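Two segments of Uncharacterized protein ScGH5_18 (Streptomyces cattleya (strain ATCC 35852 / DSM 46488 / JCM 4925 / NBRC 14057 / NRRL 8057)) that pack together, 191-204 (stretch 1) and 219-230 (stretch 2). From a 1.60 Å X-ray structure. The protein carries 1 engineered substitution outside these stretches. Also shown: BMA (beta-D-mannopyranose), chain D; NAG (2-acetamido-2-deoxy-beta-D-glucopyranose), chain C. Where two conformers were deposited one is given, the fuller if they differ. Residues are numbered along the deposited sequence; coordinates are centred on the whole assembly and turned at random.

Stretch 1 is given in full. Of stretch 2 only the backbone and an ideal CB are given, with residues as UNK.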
ATOM      1  N   ARG B 191      16.004 -16.807  21.075  0.59 24.17           N
ATOM      2  CA  ARG B 191      16.293 -16.996  19.663  0.59 24.23           C
ATOM      3  C   ARG B 191      17.143 -15.834  19.144  0.59 24.80           C
ATOM      4  O   ARG B 191      17.463 -14.887  19.868  0.59 24.67           O
ATOM      5  CB  ARG B 191      14.991 -17.155  18.877  0.59 25.40           C
ATOM      6  CG  ARG B 191      14.639 -18.598  18.507  0.59 18.57           C
ATOM      7  CD  ARG B 191      14.781 -19.547  19.690  0.59 23.75           C
ATOM      8  NE  ARG B 191      13.852 -19.233  20.770  0.59 25.40           N
ATOM      9  CZ  ARG B 191      12.644 -19.771  20.897  0.59 24.21           C
ATOM     10  NH1 ARG B 191      11.865 -19.438  21.925  0.59 20.90           N
ATOM     11  NH2 ARG B 191      12.213 -20.645  19.996  0.59 22.93           N
ATOM     12  N   LEU B 192      17.519 -15.912  17.869  1.00 21.98           N
ATOM     13  CA  LEU B 192      18.509 -15.011  17.273  1.00 22.42           C
ATOM     14  C   LEU B 192      17.785 -13.819  16.662  1.00 19.36           C
ATOM     15  O   LEU B 192      17.311 -13.888  15.529  1.00 23.18           O
ATOM     16  CB  LEU B 192      19.331 -15.752  16.224  1.00 19.40           C
ATOM     17  CG  LEU B 192      20.493 -15.002  15.565  1.00 26.89           C
ATOM     18  CD1 LEU B 192      21.634 -14.896  16.556  1.00 30.32           C
ATOM     19  CD2 LEU B 192      20.957 -15.683  14.272  1.00 25.27           C
ATOM     20  N   HIS B 193      17.697 -12.719  17.408  1.00 20.94           N
ATOM     21  CA  HIS B 193      16.958 -11.540  16.967  1.00 22.10           C
ATOM     22  C   HIS B 193      17.934 -10.410  16.679  1.00 21.35           C
ATOM     23  O   HIS B 193      18.779 -10.079  17.522  1.00 21.83           O
ATOM     24  CB  HIS B 193      15.919 -11.105  18.008  1.00 19.28           C
ATOM     25  CG  HIS B 193      14.987 -12.204  18.405  1.00 18.30           C
ATOM     26  ND1 HIS B 193      14.265 -12.933  17.480  1.00 21.37           N
ATOM     27  CD2 HIS B 193      14.681 -12.723  19.620  1.00 20.50           C
ATOM     28  CE1 HIS B 193      13.540 -13.841  18.116  1.00 18.84           C
ATOM     29  NE2 HIS B 193      13.782 -13.739  19.412  1.00 20.60           N
ATOM     30  N   LEU B 194      17.802  -9.819  15.497  1.00 21.25           N
ATOM     31  CA  LEU B 194      18.735  -8.820  15.007  1.00 16.98           C
ATOM     32  C   LEU B 194      17.974  -7.811  14.156  1.00 18.87           C
ATOM     33  O   LEU B 194      16.777  -7.957  13.889  1.00 19.35           O
ATOM     34  CB  LEU B 194      19.846  -9.470  14.172  1.00 15.99           C
ATOM     35  CG  LEU B 194      19.331 -10.163  12.905  1.00 17.90           C
ATOM     36  CD1 LEU B 194      20.272  -9.921  11.731  1.00 19.99           C
ATOM     37  CD2 LEU B 194      19.156 -11.677  13.111  1.00 22.08           C
ATOM     38  N   HIS B 195      18.696  -6.804  13.685  1.00 18.01           N
ATOM     39  CA  HIS B 195      18.186  -5.880  12.688  1.00 16.57           C
ATOM     40  C   HIS B 195      19.223  -5.803  11.578  1.00 17.15           C
ATOM     41  O   HIS B 195      20.385  -6.168  11.774  1.00 19.99           O
ATOM     42  CB  HIS B 195      17.891  -4.495  13.300  1.00 18.53           C
ATOM     43  CG  HIS B 195      19.118  -3.726  13.675  1.00 18.56           C
ATOM     44  ND1 HIS B 195      19.617  -2.702  12.900  1.00 17.72           N
ATOM     45  CD2 HIS B 195      19.945  -3.832  14.741  1.00 19.82           C
ATOM     46  CE1 HIS B 195      20.701  -2.210  13.471  1.00 18.81           C
ATOM     47  NE2 HIS B 195      20.920  -2.875  14.591  1.00 22.51           N
ATOM     48  N   ALA B 196      18.792  -5.355  10.396  1.00 16.44           N
ATOM     49  CA  ALA B 196      19.608  -5.470   9.188  1.00 17.33           C
ATOM     50  C   ALA B 196      19.422  -4.211   8.361  1.00 19.92           C
ATOM     51  O   ALA B 196      18.356  -4.009   7.769  1.00 20.94           O
ATOM     52  CB  ALA B 196      19.223  -6.703   8.371  1.00 19.68           C
ATOM     53  N   GLU B 197      20.450  -3.377   8.313  1.00 19.84           N
ATOM     54  CA  GLU B 197      20.366  -2.084   7.644  1.00 18.53           C
ATOM     55  C   GLU B 197      21.233  -2.076   6.388  1.00 17.09           C
ATOM     56  O   GLU B 197      22.313  -2.678   6.365  1.00 20.57           O
ATOM     57  CB  GLU B 197      20.799  -0.961   8.592  1.00 19.66           C
ATOM     58  CG  GLU B 197      20.169  -1.040  10.003  1.00 18.53           C
ATOM     59  CD  GLU B 197      18.651  -1.186   9.995  1.00 19.76           C
ATOM     60  OE1 GLU B 197      18.095  -1.761  10.963  1.00 18.07           O
ATOM     61  OE2 GLU B 197      18.002  -0.728   9.037  1.00 19.72           O
ATOM     62  N   TYR B 198      20.754  -1.403   5.341  1.00 18.03           N
ATOM     63  CA  TYR B 198      21.531  -1.328   4.108  1.00 17.97           C
ATOM     64  C   TYR B 198      22.705  -0.362   4.278  1.00 21.33           C
ATOM     65  O   TYR B 198      22.808   0.356   5.275  1.00 18.38           O
ATOM     66  CB  TYR B 198      20.636  -0.956   2.926  1.00 20.20           C
ATOM     67  CG  TYR B 198      20.554   0.512   2.557  1.00 22.02           C
ATOM     68  CD1 TYR B 198      19.721   1.380   3.248  1.00 24.60           C
ATOM     69  CD2 TYR B 198      21.274   1.011   1.470  1.00 22.45           C
ATOM     70  CE1 TYR B 198      19.626   2.721   2.894  1.00 25.11           C
ATOM     71  CE2 TYR B 198      21.182   2.343   1.105  1.00 19.04           C
ATOM     72  CZ  TYR B 198      20.355   3.190   1.821  1.00 25.33           C
ATOM     73  OH  TYR B 198      20.278   4.515   1.442  1.00 23.78           O
ATOM     74  N   ASP B 199      23.618  -0.362   3.294  1.00 19.72           N
ATOM     75  CA  ASP B 199      24.971   0.148   3.531  1.00 18.73           C
ATOM     76  C   ASP B 199      25.034   1.653   3.789  1.00 18.34           C
ATOM     77  O   ASP B 199      26.119   2.145   4.120  1.00 21.00           O
ATOM     78  CB  ASP B 199      25.922  -0.260   2.380  1.00 20.33           C
ATOM     79  CG  ASP B 199      25.525   0.307   1.012  1.00 26.27           C
ATOM     80  OD1 ASP B 199      24.887   1.386   0.942  1.00 23.51           O
ATOM     81  OD2 ASP B 199      25.866  -0.347  -0.004  1.00 23.89           O
ATOM     82  N   ALA B 200      23.923   2.393   3.676  1.00 21.49           N
ATOM     83  CA  ALA B 200      23.916   3.767   4.178  1.00 23.34           C
ATOM     84  C   ALA B 200      24.332   3.828   5.643  1.00 25.00           C
ATOM     85  O   ALA B 200      24.912   4.827   6.087  1.00 21.36           O
ATOM     86  CB  ALA B 200      22.528   4.387   4.020  1.00 19.35           C
ATOM     87  N   ALA B 201      24.056   2.770   6.408  1.00 18.03           N
ATOM     88  CA  ALA B 201      24.458   2.761   7.813  1.00 25.14           C
ATOM     89  C   ALA B 201      25.973   2.849   7.972  1.00 25.52           C
ATOM     90  O   ALA B 201      26.455   3.336   8.998  1.00 25.28           O
ATOM     91  CB  ALA B 201      23.928   1.508   8.511  1.00 24.09           C
ATOM     92  N   TRP B 202      26.738   2.383   6.982  1.00 24.55           N
ATOM     93  CA  TRP B 202      28.194   2.469   7.028  1.00 23.65           C
ATOM     94  C   TRP B 202      28.767   3.582   6.164  1.00 21.94           C
ATOM     95  O   TRP B 202      29.890   4.020   6.419  1.00 23.66           O
ATOM     96  CB  TRP B 202      28.832   1.139   6.586  1.00 26.79           C
ATOM     97  CG  TRP B 202      28.134  -0.050   7.168  1.00 30.97           C
ATOM     98  CD1 TRP B 202      27.123  -0.769   6.601  1.00 35.01           C
ATOM     99  CD2 TRP B 202      28.376  -0.637   8.446  1.00 28.49           C
ATOM    100  NE1 TRP B 202      26.727  -1.774   7.445  1.00 36.76           N
ATOM    101  CE2 TRP B 202      27.483  -1.716   8.586  1.00 32.06           C
ATOM    102  CE3 TRP B 202      29.262  -0.358   9.485  1.00 23.09           C
ATOM    103  CZ2 TRP B 202      27.450  -2.514   9.723  1.00 32.47           C
ATOM    104  CZ3 TRP B 202      29.231  -1.151  10.611  1.00 29.61           C
ATOM    105  CH2 TRP B 202      28.331  -2.216  10.723  1.00 32.64           C
ATOM    106  N   TYR B 203      28.027   4.058   5.163  1.00 22.29           N
ATOM    107  CA  TYR B 203      28.605   4.857   4.094  1.00 27.73           C
ATOM    108  C   TYR B 203      28.102   6.296   4.010  1.00 22.99           C
ATOM    109  O   TYR B 203      28.796   7.129   3.415  1.00 24.31           O
ATOM    110  CB  TYR B 203      28.335   4.187   2.737  1.00 25.09           C
ATOM    111  CG  TYR B 203      29.117   2.925   2.443  1.00 25.14           C
ATOM    112  CD1 TYR B 203      30.117   2.456   3.301  1.00 23.73           C
ATOM    113  CD2 TYR B 203      28.860   2.205   1.289  1.00 22.30           C
ATOM    114  CE1 TYR B 203      30.835   1.290   2.995  1.00 25.70           C
ATOM    115  CE2 TYR B 203      29.567   1.055   0.978  1.00 26.80           C
ATOM    116  CZ  TYR B 203      30.549   0.602   1.825  1.00 26.78           C
ATOM    117  OH  TYR B 203      31.246  -0.545   1.481  1.00 23.56           O
ATOM    118  N   LEU B 204      26.936   6.610   4.576  1.00 25.80           N
ATOM    119  CA  LEU B 204      26.253   7.890   4.362  1.00 23.79           C
ATOM    120  C   LEU B 204      26.396   8.770   5.598  1.00 23.11           C
ATOM    121  O   LEU B 204      25.835   8.458   6.653  1.00 24.90           O
ATOM    122  CB  LEU B 204      24.775   7.670   4.056  1.00 29.09           C
ATOM    123  CG  LEU B 204      24.216   7.772   2.641  1.00 37.93           C
ATOM    124  CD1 LEU B 204      22.733   8.093   2.712  1.00 32.91           C
ATOM    125  CD2 LEU B 204      24.957   8.824   1.834  1.00 38.27           C
ATOM    126  N   UNK B 219      21.522  -9.364  18.043  1.00 21.60           N
ATOM    127  CA  UNK B 219      22.385 -10.481  18.438  1.00 22.38           C
ATOM    128  C   UNK B 219      23.662 -10.590  17.605  1.00 22.70           C
ATOM    129  O   UNK B 219      24.699 -11.027  18.122  1.00 23.53           O
ATOM    130  CB  UNK B 219      21.604 -11.792  18.335  1.00 22.38           C
ATOM    131  N   UNK B 220      23.597 -10.263  16.319  1.00 19.98           N
ATOM    132  CA  UNK B 220      24.741 -10.338  15.414  1.00 19.44           C
ATOM    133  C   UNK B 220      24.654  -9.126  14.498  1.00 17.67           C
ATOM    134  O   UNK B 220      23.601  -8.503  14.366  1.00 23.34           O
ATOM    135  CB  UNK B 220      24.758 -11.645  14.620  1.00 19.44           C
ATOM    136  N   UNK B 221      25.778  -8.778  13.868  1.00 17.21           N
ATOM    137  CA  UNK B 221      25.772  -7.682  12.902  1.00 20.97           C
ATOM    138  C   UNK B 221      25.403  -8.228  11.531  1.00 22.52           C
ATOM    139  O   UNK B 221      26.022  -9.187  11.057  1.00 24.02           O
ATOM    140  CB  UNK B 221      27.130  -6.978  12.858  1.00 20.97           C
ATOM    141  N   UNK B 222      24.411  -7.620  10.887  1.00 17.53           N
ATOM    142  CA  UNK B 222      24.024  -8.020   9.544  1.00 20.41           C
ATOM    143  C   UNK B 222      24.549  -7.001   8.545  1.00 21.22           C
ATOM    144  O   UNK B 222      24.380  -5.794   8.741  1.00 23.87           O
ATOM    145  CB  UNK B 222      22.505  -8.161   9.430  1.00 20.41           C
ATOM    146  N   UNK B 223      25.208  -7.481   7.495  1.00 20.00           N
ATOM    147  CA  UNK B 223      25.640  -6.621   6.396  1.00 21.19           C
ATOM    148  C   UNK B 223      25.057  -7.158   5.096  1.00 18.19           C
ATOM    149  O   UNK B 223      24.895  -8.374   4.912  1.00 17.77           O
ATOM    150  CB  UNK B 223      27.166  -6.544   6.319  1.00 21.19           C
ATOM    151  N   UNK B 224      24.734  -6.228   4.194  1.00 17.50           N
ATOM    152  CA  UNK B 224      24.186  -6.529   2.877  1.00 18.50           C
ATOM    153  C   UNK B 224      25.132  -5.931   1.841  1.00 17.72           C
ATOM    154  O   UNK B 224      25.268  -4.704   1.773  1.00 19.33           O
ATOM    155  CB  UNK B 224      22.766  -5.983   2.719  1.00 18.50           C
ATOM    156  N   UNK B 225      25.774  -6.786   1.029  1.00 18.08           N
ATOM    157  CA  UNK B 225      26.858  -6.350   0.147  1.00 17.25           C
ATOM    158  C   UNK B 225      26.383  -6.264  -1.302  1.00 17.28           C
ATOM    159  O   UNK B 225      26.087  -7.290  -1.928  1.00 16.63           O
ATOM    160  CB  UNK B 225      28.049  -7.304   0.254  1.00 17.25           C
ATOM    161  N   UNK B 226      26.366  -5.050  -1.849  1.00 15.53           N
ATOM    162  CA  UNK B 226      25.811  -4.799  -3.180  1.00 16.49           C
ATOM    163  C   UNK B 226      26.743  -3.879  -3.948  1.00 19.95           C
ATOM    164  O   UNK B 226      26.796  -2.673  -3.672  1.00 20.68           O
ATOM    165  CB  UNK B 226      24.410  -4.191  -3.088  1.00 16.49           C
ATOM    166  N   UNK B 227      27.456  -4.440  -4.937  1.00 18.38           N
ATOM    167  CA  UNK B 227      28.509  -3.693  -5.627  1.00 19.00           C
ATOM    168  C   UNK B 227      27.985  -2.711  -6.665  1.00 20.97           C
ATOM    169  O   UNK B 227      28.793  -2.036  -7.313  1.00 23.39           O
ATOM    170  CB  UNK B 227      29.471  -4.671  -6.305  1.00 19.00           C
ATOM    171  N   UNK B 228      26.661  -2.582  -6.832  1.00 19.94           N
ATOM    172  CA  UNK B 228      26.134  -1.475  -7.622  1.00 21.69           C
ATOM    173  C   UNK B 228      26.102  -0.167  -6.835  1.00 21.36           C
ATOM    174  O   UNK B 228      25.605   0.846  -7.344  1.00 22.82           O
ATOM    175  CB  UNK B 228      24.728  -1.813  -8.120  1.00 21.69           C
ATOM    176  N   UNK B 229      26.643  -0.169  -5.622  1.00 22.88           N
ATOM    177  CA  UNK B 229      26.650   0.986  -4.735  1.00 23.99           C
ATOM    178  C   UNK B 229      27.749   1.993  -5.063  1.00 26.92           C
ATOM    179  O   UNK B 229      28.074   2.829  -4.210  1.00 24.68           O
ATOM    180  CB  UNK B 229      26.804   0.518  -3.287  1.00 23.99           C
ATOM    181  N   UNK B 230      28.362   1.896  -6.246  1.00 23.11           N
ATOM    182  CA  UNK B 230      29.502   2.706  -6.618  1.00 25.11           C
ATOM    183  C   UNK B 230      30.794   1.926  -6.722  1.00 25.82           C
ATOM    184  O   UNK B 230      31.754   2.418  -7.326  1.00 26.44           O
ATOM    185  CB  UNK B 230      29.676   3.841  -5.607  1.00 25.11           C
TER
HETATM  186  C1  BMA D   2      18.516  -5.073  -1.339  1.00 29.52           C
HETATM  187  C2  BMA D   2      17.420  -6.134  -1.001  1.00 34.24           C
HETATM  188  C3  BMA D   2      16.295  -6.011  -2.010  1.00 23.19           C
HETATM  189  C4  BMA D   2      16.882  -5.927  -3.486  1.00 19.39           C
HETATM  190  C5  BMA D   2      18.409  -6.218  -3.505  1.00 24.61           C
HETATM  191  C6  BMA D   2      19.037  -6.051  -4.871  1.00 17.73           C
HETATM  192  O2  BMA D   2      16.896  -5.954   0.305  1.00 26.54           O
HETATM  193  O3  BMA D   2      15.425  -4.901  -1.676  1.00 29.37           O
HETATM  194  O4  BMA D   2      16.213  -6.873  -4.274  1.00 21.43           O
HETATM  195  O5  BMA D   2      19.091  -5.283  -2.650  1.00 27.47           O
HETATM  196  O6  BMA D   2      18.846  -4.671  -5.267  1.00 27.13           O
HETATM  197  C1  NAG C   1      19.018   0.068  -2.617  1.00 38.13           C
HETATM  198  C2  NAG C   1      17.731  -0.532  -3.183  1.00 40.71           C
HETATM  199  C3  NAG C   1      17.273  -1.722  -2.328  1.00 30.03           C
HETATM  200  C4  NAG C   1      18.407  -2.723  -2.116  1.00 30.50           C
HETATM  201  C5  NAG C   1      19.615  -1.970  -1.554  1.00 34.14           C
HETATM  202  C6  NAG C   1      20.845  -2.812  -1.320  1.00 31.73           C
HETATM  203  C7  NAG C   1      15.956   0.728  -4.339  1.00 40.71           C
HETATM  204  C8  NAG C   1      14.943   1.833  -4.213  1.00 26.05           C
HETATM  205  N2  NAG C   1      16.694   0.485  -3.249  1.00 45.91           N
HETATM  206  O1  NAG C   1      19.473   1.053  -3.483  1.00 33.50           O
HETATM  207  O3  NAG C   1      16.159  -2.359  -2.938  1.00 21.49           O
HETATM  208  O4  NAG C   1      17.947  -3.735  -1.222  1.00 26.35           O
HETATM  209  O5  NAG C   1      20.001  -0.948  -2.481  1.00 37.81           O
HETATM  210  O6  NAG C   1      21.851  -2.061  -0.652  1.00 32.44           O
HETATM  211  O7  NAG C   1      16.091   0.082  -5.377  1.00 37.21           O

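Stretch 2 runs beside stretch 1 in nearly the same direction, at 20° between strand axes.

Position 219 points its CB toward stretch 1. The ideal CB lies 3.4 Å from His 193 O and 3.6 Å from Leu 192 CD1. A small apolar side chain suits this tight spot. The residue is Ala 219. Its N donates to His 193 O at 2.9 Å.

Position 220 points sideways, with CB 4.9 Å from Leu 192 CD1. Val, Ile or Leu could reach both leucines. It is Val 220: CG1 is 3.9 Å from Leu 192 CD1, and CG2 is 4.2 Å from Leu 194 CD1.

Position 221 points away, its CB 5.4 Å from Trp 202 CH2. The extended backbone suits Val, Ile or Thr, and a methyl could reach the Trp 202 ring. It is Thr 221, whose CG2 meets the edge of that ring, 4.0 Å from Trp 202 CZ2.

Position 222 points toward stretch 1. Leu 194 CD1, His 195 O and Ala 196 CB each lie 3.7 Å from the ideal CB. Little room remains, so Ala, Gly or perhaps Ser would suit. It is Ala 222, which packs on Leu 194 and Ala 196. Water 1 links its N to His 195 O; water 3 links its O to Glu 197 N.

Position 223 points sideways, with CB 4.9 Å from Trp 202 NE1. A beta-branched or other apolar residue fits a strand beside an indole. Val 223 puts CG1 4.0 Å from Trp 202 CZ2.

Position 224 points toward stretch 1, but CB is still 4.9 Å from Glu 197 O. That leaves room for a longer side chain, apolar or polar. It is His 224. NE2 comes 3.6 Å from Ala 196 CB.

Position 225 points away and meets nothing here. Many residues would do; it is Ser 225.

Position 226 points sideways and begins a type I turn. Its side chain is little constrained by stretch 1, but the sugars nearby favour an aromatic. Trp 226 lays one ring face against BMA O5.

Positions 227 and 228 point away, within the turn. Stretch 1 sets no limit on 227, where many residues would do; it is Val 227. At 228 a large side chain could reach the sugars; it is Phe 228, whose ring edge meets both.

Position 229 points toward stretch 1, with CB 3.5 Å from Asp 199 OD2. A short donor suits that carboxylate. Asn 229 ND2 donates to Asp 199 OD2 at 3.1 Å.

Position 230 has phi 111°, where a CB would jam against the preceding carbonyl. Glycine is called for: Gly 230.

Stretch 2, residues 219-230: AVTAVHSWVFNG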
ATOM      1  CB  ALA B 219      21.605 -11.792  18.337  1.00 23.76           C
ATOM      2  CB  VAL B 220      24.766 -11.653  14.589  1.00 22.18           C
ATOM      3  CG1 VAL B 220      24.767 -12.882  15.504  1.00 23.67           C
ATOM      4  CG2 VAL B 220      23.588 -11.714  13.626  1.00 24.02           C
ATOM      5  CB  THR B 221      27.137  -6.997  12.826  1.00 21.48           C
ATOM      6  OG1 THR B 221      27.552  -6.598  14.133  1.00 20.75           O
ATOM      7  CG2 THR B 221      27.073  -5.777  11.920  1.00 21.47           C
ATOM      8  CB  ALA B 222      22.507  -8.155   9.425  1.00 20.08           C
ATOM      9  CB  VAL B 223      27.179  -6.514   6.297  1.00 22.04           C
ATOM     10  CG1 VAL B 223      27.739  -5.788   7.523  1.00 24.24           C
ATOM     11  CG2 VAL B 223      27.804  -7.886   6.152  1.00 19.10           C
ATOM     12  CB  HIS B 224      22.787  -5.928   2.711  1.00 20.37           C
ATOM     13  CG  HIS B 224      21.771  -6.430   3.694  1.00 16.62           C
ATOM     14  ND1 HIS B 224      20.611  -5.735   3.970  1.00 20.37           N
ATOM     15  CD2 HIS B 224      21.726  -7.554   4.450  1.00 17.57           C
ATOM     16  CE1 HIS B 224      19.894  -6.410   4.851  1.00 19.67           C
ATOM     17  NE2 HIS B 224      20.552  -7.513   5.167  1.00 18.01           N
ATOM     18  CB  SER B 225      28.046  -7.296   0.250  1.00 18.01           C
ATOM     19  OG  SER B 225      29.077  -6.843  -0.613  1.00 18.12           O
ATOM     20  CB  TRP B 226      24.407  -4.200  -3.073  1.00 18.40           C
ATOM     21  CG  TRP B 226      23.435  -5.217  -2.611  1.00 17.95           C
ATOM     22  CD1 TRP B 226      22.888  -5.333  -1.361  1.00 18.12           C
ATOM     23  CD2 TRP B 226      22.914  -6.295  -3.383  1.00 18.92           C
ATOM     24  NE1 TRP B 226      22.035  -6.414  -1.319  1.00 20.27           N
ATOM     25  CE2 TRP B 226      22.056  -7.037  -2.543  1.00 18.53           C
ATOM     26  CE3 TRP B 226      23.115  -6.727  -4.694  1.00 20.03           C
ATOM     27  CZ2 TRP B 226      21.364  -8.160  -2.995  1.00 19.06           C
ATOM     28  CZ3 TRP B 226      22.429  -7.851  -5.144  1.00 20.29           C
ATOM     29  CH2 TRP B 226      21.577  -8.558  -4.297  1.00 20.04           C
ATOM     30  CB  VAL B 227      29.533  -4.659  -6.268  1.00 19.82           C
ATOM     31  CG1 VAL B 227      30.209  -5.491  -5.186  1.00 20.40           C
ATOM     32  CG2 VAL B 227      28.889  -5.556  -7.308  1.00 20.95           C
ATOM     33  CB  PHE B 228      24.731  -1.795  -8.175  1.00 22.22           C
ATOM     34  CG  PHE B 228      23.713  -2.208  -7.134  1.00 25.46           C
ATOM     35  CD1 PHE B 228      23.396  -1.385  -6.060  1.00 24.14           C
ATOM     36  CD2 PHE B 228      23.044  -3.415  -7.260  1.00 26.79           C
ATOM     37  CE1 PHE B 228      22.453  -1.773  -5.116  1.00 26.58           C
ATOM     38  CE2 PHE B 228      22.109  -3.809  -6.326  1.00 26.57           C
ATOM     39  CZ  PHE B 228      21.803  -2.983  -5.253  1.00 26.23           C
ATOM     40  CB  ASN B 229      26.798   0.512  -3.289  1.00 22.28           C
ATOM     41  CG  ASN B 229      28.146  -0.123  -3.015  1.00 23.20           C
ATOM     42  OD1 ASN B 229      29.025  -0.189  -3.895  1.00 22.42           O
ATOM     43  ND2 ASN B 229      28.325  -0.602  -1.793  1.00 19.62           N
TER
HETATM   44  O   HOH W   1      23.005  -5.402  12.402  1.00 18.69           O
HETATM   45  O   HOH W   2      21.533  -6.723  14.825  1.00 20.16           O
HETATM   46  O   HOH W   3      22.769  -3.856  10.146  1.00 19.63           O
HETATM   47  O   HOH W   4      24.615  -3.412   4.839  1.00 24.35           O
HETATM   48  O   HOH W   5      26.699  -2.928   0.111  1.00 18.05           O
HETATM   49  O   HOH W   6      23.262  -2.599   1.463  1.00 18.88           O
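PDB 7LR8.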